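Local coordinates for putative ABC transporter, ATP-binding protein ComA (PDB 3K8U) that is probably an ATP-binding ABC transporter protein that carries a peptidase domain of the C39 family, a member of the papain-like CA clan, at residues A[75-86]-A[97-108]. Residues are numbered along the deposited sequence; the frame is centred on the assembly and turned at random.
Sequences FDYNDLTYPFIV and YYVVYGSQNNQL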
ATOM      1  N   PHE A  75       7.411  11.101   7.678  1.00 17.09           N
ATOM      2  CA  PHE A  75       7.933  10.115   8.614  1.00 17.89           C
ATOM      3  C   PHE A  75       8.544  10.666   9.900  1.00 20.08           C
ATOM      4  O   PHE A  75       8.860   9.905  10.821  1.00 19.97           O
ATOM      5  CB  PHE A  75       8.880   9.161   7.875  1.00 18.92           C
ATOM      6  CG  PHE A  75       8.237   8.501   6.691  1.00 16.71           C
ATOM      7  CD1 PHE A  75       7.274   7.507   6.874  1.00 18.50           C
ATOM      8  CD2 PHE A  75       8.526   8.921   5.397  1.00 15.13           C
ATOM      9  CE1 PHE A  75       6.606   6.950   5.788  1.00 16.79           C
ATOM     10  CE2 PHE A  75       7.863   8.370   4.302  1.00 16.23           C
ATOM     11  CZ  PHE A  75       6.897   7.380   4.499  1.00 17.45           C
ATOM     12  N   ASP A  76       8.655  11.990   9.983  1.00 19.62           N
ATOM     13  CA  ASP A  76       9.189  12.653  11.169  1.00 20.76           C
ATOM     14  C   ASP A  76       8.062  13.142  12.078  1.00 20.77           C
ATOM     15  O   ASP A  76       8.315  13.737  13.124  1.00 20.93           O
ATOM     16  CB  ASP A  76      10.088  13.830  10.776  1.00 22.83           C
ATOM     17  CG  ASP A  76      11.322  13.394  10.019  1.00 24.82           C
ATOM     18  OD1 ASP A  76      11.808  12.272  10.263  1.00 25.94           O
ATOM     19  OD2 ASP A  76      11.813  14.176   9.181  1.00 26.67           O
ATOM     20  N   TYR A  77       6.821  12.918  11.651  1.00 19.47           N
ATOM     21  CA  TYR A  77       5.637  13.309  12.412  1.00 20.33           C
ATOM     22  C   TYR A  77       5.290  12.143  13.346  1.00 21.66           C
ATOM     23  O   TYR A  77       4.809  11.099  12.905  1.00 18.15           O
ATOM     24  CB  TYR A  77       4.497  13.612  11.436  1.00 21.11           C
ATOM     25  CG  TYR A  77       3.176  13.990  12.065  1.00 21.63           C
ATOM     26  CD1 TYR A  77       3.048  15.139  12.851  1.00 20.51           C
ATOM     27  CD2 TYR A  77       2.039  13.217  11.835  1.00 21.11           C
ATOM     28  CE1 TYR A  77       1.813  15.508  13.387  1.00 22.88           C
ATOM     29  CE2 TYR A  77       0.805  13.575  12.365  1.00 21.43           C
ATOM     30  CZ  TYR A  77       0.695  14.718  13.135  1.00 24.07           C
ATOM     31  OH  TYR A  77      -0.539  15.075  13.627  1.00 23.60           O
ATOM     32  N   ASN A  78       5.549  12.332  14.638  1.00 22.43           N
ATOM     33  CA  ASN A  78       5.326  11.288  15.641  1.00 25.62           C
ATOM     34  C   ASN A  78       3.902  10.768  15.831  1.00 25.92           C
ATOM     35  O   ASN A  78       3.713   9.676  16.371  1.00 28.10           O
ATOM     36  CB  ASN A  78       5.934  11.707  16.984  1.00 28.00           C
ATOM     37  CG  ASN A  78       7.446  11.886  16.910  1.00 30.75           C
ATOM     38  OD1 ASN A  78       8.112  11.304  16.051  1.00 34.41           O
ATOM     39  ND2 ASN A  78       7.994  12.693  17.811  1.00 33.27           N
ATOM     40  N   ASP A  79       2.907  11.534  15.394  1.00 25.34           N
ATOM     41  CA  ASP A  79       1.514  11.107  15.513  1.00 25.44           C
ATOM     42  C   ASP A  79       1.010  10.400  14.247  1.00 24.66           C
ATOM     43  O   ASP A  79      -0.185  10.142  14.108  1.00 24.12           O
ATOM     44  CB  ASP A  79       0.606  12.298  15.830  1.00 27.38           C
ATOM     45  CG  ASP A  79       0.726  12.774  17.276  1.00 31.26           C
ATOM     46  OD1 ASP A  79       1.381  12.097  18.101  1.00 32.17           O
ATOM     47  OD2 ASP A  79       0.147  13.837  17.583  1.00 32.34           O
ATOM     48  N   LEU A  80       1.924  10.083  13.330  1.00 22.55           N
ATOM     49  CA  LEU A  80       1.562   9.412  12.083  1.00 20.75           C
ATOM     50  C   LEU A  80       0.927   8.047  12.359  1.00 21.69           C
ATOM     51  O   LEU A  80       1.418   7.283  13.188  1.00 21.59           O
ATOM     52  CB  LEU A  80       2.797   9.243  11.193  1.00 19.24           C
ATOM     53  CG  LEU A  80       2.579   8.668   9.791  1.00 19.79           C
ATOM     54  CD1 LEU A  80       1.609   9.538   9.013  1.00 18.26           C
ATOM     55  CD2 LEU A  80       3.910   8.576   9.063  1.00 20.91           C
ATOM     56  N   THR A  81      -0.190   7.769  11.696  1.00 21.21           N
ATOM     57  CA  THR A  81      -0.876   6.498  11.883  1.00 24.21           C
ATOM     58  C   THR A  81      -0.492   5.489  10.816  1.00 22.58           C
ATOM     59  O   THR A  81      -0.647   5.743   9.621  1.00 24.22           O
ATOM     60  CB  THR A  81      -2.409   6.660  11.873  1.00 26.97           C
ATOM     61  OG1 THR A  81      -2.825   7.230  10.625  1.00 32.60           O
ATOM     62  CG2 THR A  81      -2.863   7.548  13.022  1.00 29.44           C
ATOM     63  N   TYR A  82       0.038   4.358  11.266  1.00 20.50           N
ATOM     64  CA  TYR A  82       0.435   3.266  10.389  1.00 19.88           C
ATOM     65  C   TYR A  82      -0.603   2.163  10.570  1.00 19.77           C
ATOM     66  O   TYR A  82      -1.250   2.082  11.615  1.00 19.28           O
ATOM     67  CB  TYR A  82       1.811   2.733  10.788  1.00 19.90           C
ATOM     68  CG  TYR A  82       2.955   3.701  10.607  1.00 20.19           C
ATOM     69  CD1 TYR A  82       3.572   3.858   9.364  1.00 21.74           C
ATOM     70  CD2 TYR A  82       3.455   4.429  11.686  1.00 22.35           C
ATOM     71  CE1 TYR A  82       4.663   4.712   9.203  1.00 20.61           C
ATOM     72  CE2 TYR A  82       4.544   5.288  11.536  1.00 21.37           C
ATOM     73  CZ  TYR A  82       5.141   5.422  10.296  1.00 21.86           C
ATOM     74  OH  TYR A  82       6.226   6.253  10.150  1.00 22.37           O
ATOM     75  N   PRO A  83      -0.787   1.306   9.555  1.00 18.53           N
ATOM     76  CA  PRO A  83      -0.081   1.324   8.272  1.00 16.93           C
ATOM     77  C   PRO A  83      -0.860   2.109   7.221  1.00 15.54           C
ATOM     78  O   PRO A  83      -2.013   2.486   7.442  1.00 16.42           O
ATOM     79  CB  PRO A  83      -0.043  -0.157   7.912  1.00 16.82           C
ATOM     80  CG  PRO A  83      -1.422  -0.604   8.334  1.00 19.41           C
ATOM     81  CD  PRO A  83      -1.617   0.088   9.680  1.00 18.51           C
ATOM     82  N   PHE A  84      -0.203   2.412   6.107  1.00 14.01           N
ATOM     83  CA  PHE A  84      -0.864   3.096   5.003  1.00 12.49           C
ATOM     84  C   PHE A  84      -0.265   2.644   3.676  1.00 12.69           C
ATOM     85  O   PHE A  84       0.729   1.914   3.651  1.00 14.14           O
ATOM     86  CB  PHE A  84      -0.865   4.625   5.167  1.00 13.59           C
ATOM     87  CG  PHE A  84       0.495   5.240   5.274  1.00 13.28           C
ATOM     88  CD1 PHE A  84       1.133   5.749   4.145  1.00 12.98           C
ATOM     89  CD2 PHE A  84       1.124   5.355   6.510  1.00 15.54           C
ATOM     90  CE1 PHE A  84       2.374   6.363   4.248  1.00 15.88           C
ATOM     91  CE2 PHE A  84       2.366   5.967   6.625  1.00 14.18           C
ATOM     92  CZ  PHE A  84       2.993   6.472   5.493  1.00 14.27           C
ATOM     93  N   ILE A  85      -0.892   3.047   2.579  1.00 10.89           N
ATOM     94  CA  ILE A  85      -0.456   2.647   1.246  1.00 11.36           C
ATOM     95  C   ILE A  85       0.261   3.764   0.497  1.00 10.46           C
ATOM     96  O   ILE A  85      -0.108   4.925   0.621  1.00 11.47           O
ATOM     97  CB  ILE A  85      -1.681   2.186   0.427  1.00 11.78           C
ATOM     98  CG1 ILE A  85      -2.329   0.976   1.110  1.00 14.63           C
ATOM     99  CG2 ILE A  85      -1.291   1.862  -1.016  1.00 11.16           C
ATOM    100  CD1 ILE A  85      -3.726   0.657   0.612  1.00 17.40           C
ATOM    101  N   VAL A  86       1.306   3.408  -0.251  1.00 10.47           N
ATOM    102  CA  VAL A  86       2.045   4.384  -1.053  1.00 10.23           C
ATOM    103  C   VAL A  86       2.249   3.883  -2.474  1.00 11.67           C
ATOM    104  O   VAL A  86       2.339   2.674  -2.714  1.00 11.26           O
ATOM    105  CB  VAL A  86       3.437   4.743  -0.449  1.00 10.26           C
ATOM    106  CG1 VAL A  86       3.266   5.505   0.858  1.00  8.60           C
ATOM    107  CG2 VAL A  86       4.286   3.489  -0.240  1.00 12.01           C
ATOM    108  N   TYR A  97       2.597  -0.674  -5.555  1.00 13.60           N
ATOM    109  CA  TYR A  97       2.351  -0.027  -4.270  1.00 12.26           C
ATOM    110  C   TYR A  97       2.994  -0.819  -3.147  1.00 13.48           C
ATOM    111  O   TYR A  97       3.242  -2.014  -3.286  1.00 13.50           O
ATOM    112  CB  TYR A  97       0.841   0.040  -3.973  1.00 13.15           C
ATOM    113  CG  TYR A  97       0.016   0.772  -5.008  1.00 16.35           C
ATOM    114  CD1 TYR A  97      -0.307   2.116  -4.845  1.00 17.94           C
ATOM    115  CD2 TYR A  97      -0.431   0.118  -6.158  1.00 19.13           C
ATOM    116  CE1 TYR A  97      -1.051   2.798  -5.807  1.00 20.87           C
ATOM    117  CE2 TYR A  97      -1.172   0.787  -7.121  1.00 18.78           C
ATOM    118  CZ  TYR A  97      -1.476   2.123  -6.942  1.00 21.88           C
ATOM    119  OH  TYR A  97      -2.199   2.787  -7.905  1.00 26.15           O
ATOM    120  N   TYR A  98       3.244  -0.141  -2.031  1.00 11.66           N
ATOM    121  CA  TYR A  98       3.795  -0.774  -0.834  1.00 11.16           C
ATOM    122  C   TYR A  98       2.870  -0.419   0.311  1.00 12.49           C
ATOM    123  O   TYR A  98       2.088   0.536   0.234  1.00 11.64           O
ATOM    124  CB  TYR A  98       5.137  -0.166  -0.406  1.00 11.98           C
ATOM    125  CG  TYR A  98       6.350  -0.379  -1.273  1.00 11.18           C
ATOM    126  CD1 TYR A  98       6.429  -1.429  -2.184  1.00 11.87           C
ATOM    127  CD2 TYR A  98       7.450   0.472  -1.146  1.00 11.26           C
ATOM    128  CE1 TYR A  98       7.581  -1.628  -2.947  1.00 11.55           C
ATOM    129  CE2 TYR A  98       8.598   0.286  -1.898  1.00 11.94           C
ATOM    130  CZ  TYR A  98       8.662  -0.762  -2.794  1.00 14.58           C
ATOM    131  OH  TYR A  98       9.811  -0.935  -3.527  1.00 15.15           O
ATOM    132  N   VAL A  99       2.973  -1.196   1.379  1.00 13.26           N
ATOM    133  CA  VAL A  99       2.259  -0.898   2.603  1.00 13.15           C
ATOM    134  C   VAL A  99       3.403  -0.347   3.462  1.00 14.18           C
ATOM    135  O   VAL A  99       4.535  -0.826   3.357  1.00 12.25           O
ATOM    136  CB  VAL A  99       1.706  -2.165   3.289  1.00 13.89           C
ATOM    137  CG1 VAL A  99       1.110  -1.798   4.640  1.00 14.18           C
ATOM    138  CG2 VAL A  99       0.648  -2.829   2.409  1.00 12.06           C
ATOM    139  N   VAL A 100       3.157   0.722   4.215  1.00 12.15           N
ATOM    140  CA  VAL A 100       4.197   1.260   5.083  1.00 12.86           C
ATOM    141  C   VAL A 100       3.753   0.969   6.513  1.00 12.90           C
ATOM    142  O   VAL A 100       2.683   1.402   6.939  1.00 12.86           O
ATOM    143  CB  VAL A 100       4.432   2.779   4.870  1.00 13.37           C
ATOM    144  CG1 VAL A 100       5.532   3.270   5.809  1.00 15.12           C
ATOM    145  CG2 VAL A 100       4.846   3.041   3.433  1.00 13.58           C
ATOM    146  N   TYR A 101       4.568   0.201   7.230  1.00 14.91           N
ATOM    147  CA  TYR A 101       4.259  -0.210   8.600  1.00 16.39           C
ATOM    148  C   TYR A 101       4.873   0.649   9.691  1.00 18.62           C
ATOM    149  O   TYR A 101       4.352   0.704  10.805  1.00 19.04           O
ATOM    150  CB  TYR A 101       4.706  -1.652   8.817  1.00 18.28           C
ATOM    151  CG  TYR A 101       4.063  -2.639   7.882  1.00 19.14           C
ATOM    152  CD1 TYR A 101       2.738  -3.037   8.058  1.00 19.18           C
ATOM    153  CD2 TYR A 101       4.781  -3.177   6.818  1.00 20.55           C
ATOM    154  CE1 TYR A 101       2.145  -3.950   7.191  1.00 19.20           C
ATOM    155  CE2 TYR A 101       4.202  -4.083   5.950  1.00 20.80           C
ATOM    156  CZ  TYR A 101       2.889  -4.466   6.138  1.00 19.06           C
ATOM    157  OH  TYR A 101       2.323  -5.351   5.255  1.00 22.97           O
ATOM    158  N   GLY A 102       6.001   1.279   9.389  1.00 18.77           N
ATOM    159  CA  GLY A 102       6.649   2.110  10.383  1.00 23.64           C
ATOM    160  C   GLY A 102       7.991   2.621   9.925  1.00 27.03           C
ATOM    161  O   GLY A 102       8.361   2.484   8.758  1.00 23.17           O
ATOM    162  N   SER A 103       8.714   3.237  10.854  1.00 31.78           N
ATOM    163  CA  SER A 103      10.033   3.777  10.569  1.00 37.68           C
ATOM    164  C   SER A 103      10.941   3.576  11.772  1.00 41.17           C
ATOM    165  O   SER A 103      10.504   3.695  12.919  1.00 42.43           O
ATOM    166  CB  SER A 103       9.943   5.268  10.237  1.00 37.97           C
ATOM    167  OG  SER A 103       9.448   6.012  11.337  1.00 42.56           O
ATOM    168  N   GLN A 104      12.196   3.239  11.503  1.00 44.74           N
ATOM    169  CA  GLN A 104      13.182   3.034  12.554  1.00 48.67           C
ATOM    170  C   GLN A 104      14.546   3.450  12.021  1.00 49.51           C
ATOM    171  O   GLN A 104      15.059   2.853  11.070  1.00 49.87           O
ATOM    172  CB  GLN A 104      13.210   1.573  13.012  1.00 51.09           C
ATOM    173  CG  GLN A 104      14.004   1.355  14.297  1.00 54.85           C
ATOM    174  CD  GLN A 104      13.960  -0.082  14.790  1.00 57.71           C
ATOM    175  OE1 GLN A 104      14.997  -0.680  15.086  1.00 58.77           O
ATOM    176  NE2 GLN A 104      12.757  -0.640  14.889  1.00 57.77           N
ATOM    177  N   ASN A 105      15.106   4.495  12.630  1.00 49.51           N
ATOM    178  CA  ASN A 105      16.407   5.050  12.258  1.00 48.85           C
ATOM    179  C   ASN A 105      16.306   5.775  10.915  1.00 46.63           C
ATOM    180  O   ASN A 105      15.476   6.672  10.745  1.00 47.26           O
ATOM    181  CB  ASN A 105      17.479   3.948  12.206  1.00 51.44           C
ATOM    182  CG  ASN A 105      17.568   3.157  13.499  1.00 54.18           C
ATOM    183  OD1 ASN A 105      17.320   1.949  13.518  1.00 55.89           O
ATOM    184  ND2 ASN A 105      17.919   3.835  14.588  1.00 55.10           N
ATOM    185  N   ASN A 106      17.164   5.396   9.974  1.00 43.06           N
ATOM    186  CA  ASN A 106      17.169   5.984   8.640  1.00 39.95           C
ATOM    187  C   ASN A 106      16.484   4.998   7.686  1.00 36.33           C
ATOM    188  O   ASN A 106      16.741   4.995   6.479  1.00 33.76           O
ATOM    189  CB  ASN A 106      18.615   6.252   8.202  1.00 42.07           C
ATOM    190  CG  ASN A 106      18.705   7.018   6.894  1.00 45.12           C
ATOM    191  OD1 ASN A 106      18.013   8.017   6.691  1.00 46.80           O
ATOM    192  ND2 ASN A 106      19.566   6.549   5.998  1.00 46.58           N
ATOM    193  N   GLN A 107      15.610   4.158   8.241  1.00 33.36           N
ATOM    194  CA  GLN A 107      14.898   3.161   7.451  1.00 30.98           C
ATOM    195  C   GLN A 107      13.403   3.095   7.727  1.00 27.52           C
ATOM    196  O   GLN A 107      12.924   3.506   8.783  1.00 28.44           O
ATOM    197  CB  GLN A 107      15.501   1.769   7.662  1.00 34.48           C
ATOM    198  CG  GLN A 107      16.938   1.621   7.185  1.00 37.55           C
ATOM    199  CD  GLN A 107      17.333   0.175   6.985  1.00 40.58           C
ATOM    200  OE1 GLN A 107      17.658  -0.241   5.870  1.00 43.44           O
ATOM    201  NE2 GLN A 107      17.294  -0.609   8.060  1.00 39.97           N
ATOM    202  N   LEU A 108      12.674   2.578   6.747  1.00 22.92           N
ATOM    203  CA  LEU A 108      11.233   2.411   6.845  1.00 18.99           C
ATOM    204  C   LEU A 108      10.946   0.921   6.757  1.00 18.82           C
ATOM    205  O   LEU A 108      11.695   0.185   6.122  1.00 19.52           O
ATOM    206  CB  LEU A 108      10.540   3.099   5.668  1.00 19.78           C
ATOM    207  CG  LEU A 108      10.723   4.609   5.530  1.00 21.31           C
ATOM    208  CD1 LEU A 108      10.051   5.093   4.263  1.00 20.67           C
ATOM    209  CD2 LEU A 108      10.139   5.299   6.749  1.00 22.07           C
TER
HETATM  210  O   HOH W   1      11.376   8.442  11.055  1.00 40.51           O
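Tyr82 lays its ring flat on the backbone of Gly102, with Gly102 CA 3.6 Å from the ring centroid and only 15° off its normal, a CH-pi contact made with a residue that has no side chain. The site is a classic beta bulge, where Tyr101 and Gly102 both face Ile109 of the next strand. CG of Tyr82 stands anti to its own carbonyl carbon (chi1 -66°), which carries the ring along the bulge; Leu80 CG lies over the opposite face, and Val100 O meets the ring edge. At the far end Tyr82 OH and Ser103 OG are 3.4 Å apart, at best a weak hydrogen bond, while a water joins Ser103 OG to Phe75 O.

The peptide bond before Pro83 is cis, and directly after it the chain enters the antiparallel hairpin of strands 84-90 and 93-104, a central pair of the domain's sheet. Phe84 and Val100 form one hydrogen-bonded pair, with Val100 N to Phe84 O at 2.8 Å and the return bond from Phe84 N longer, on a lone pair of Val100 O. Val86 and Tyr98 form the next such pair.

Val100 is the apolar meeting point. Its CB sits over a face of the Phe84 ring, 4.1 Å from the centroid. Its CG1 touches both Tyr82 CE1 and Phe75 CE1, each at 3.8 Å, and its CG2 packs on Val86 CG2. Leu108 CD2 lies over a face of the Phe75 ring, a CH-pi contact, while Phe127 of helix 124-130 packs on Val86 and Leu108. Four backbone hydrogen bonds thus join the strand end, whereas between residues 75-83 and the bulged strand the contacts are mostly apolar and CH-pi, supplemented by a water bridge and a weak, unsettled hydroxyl contact.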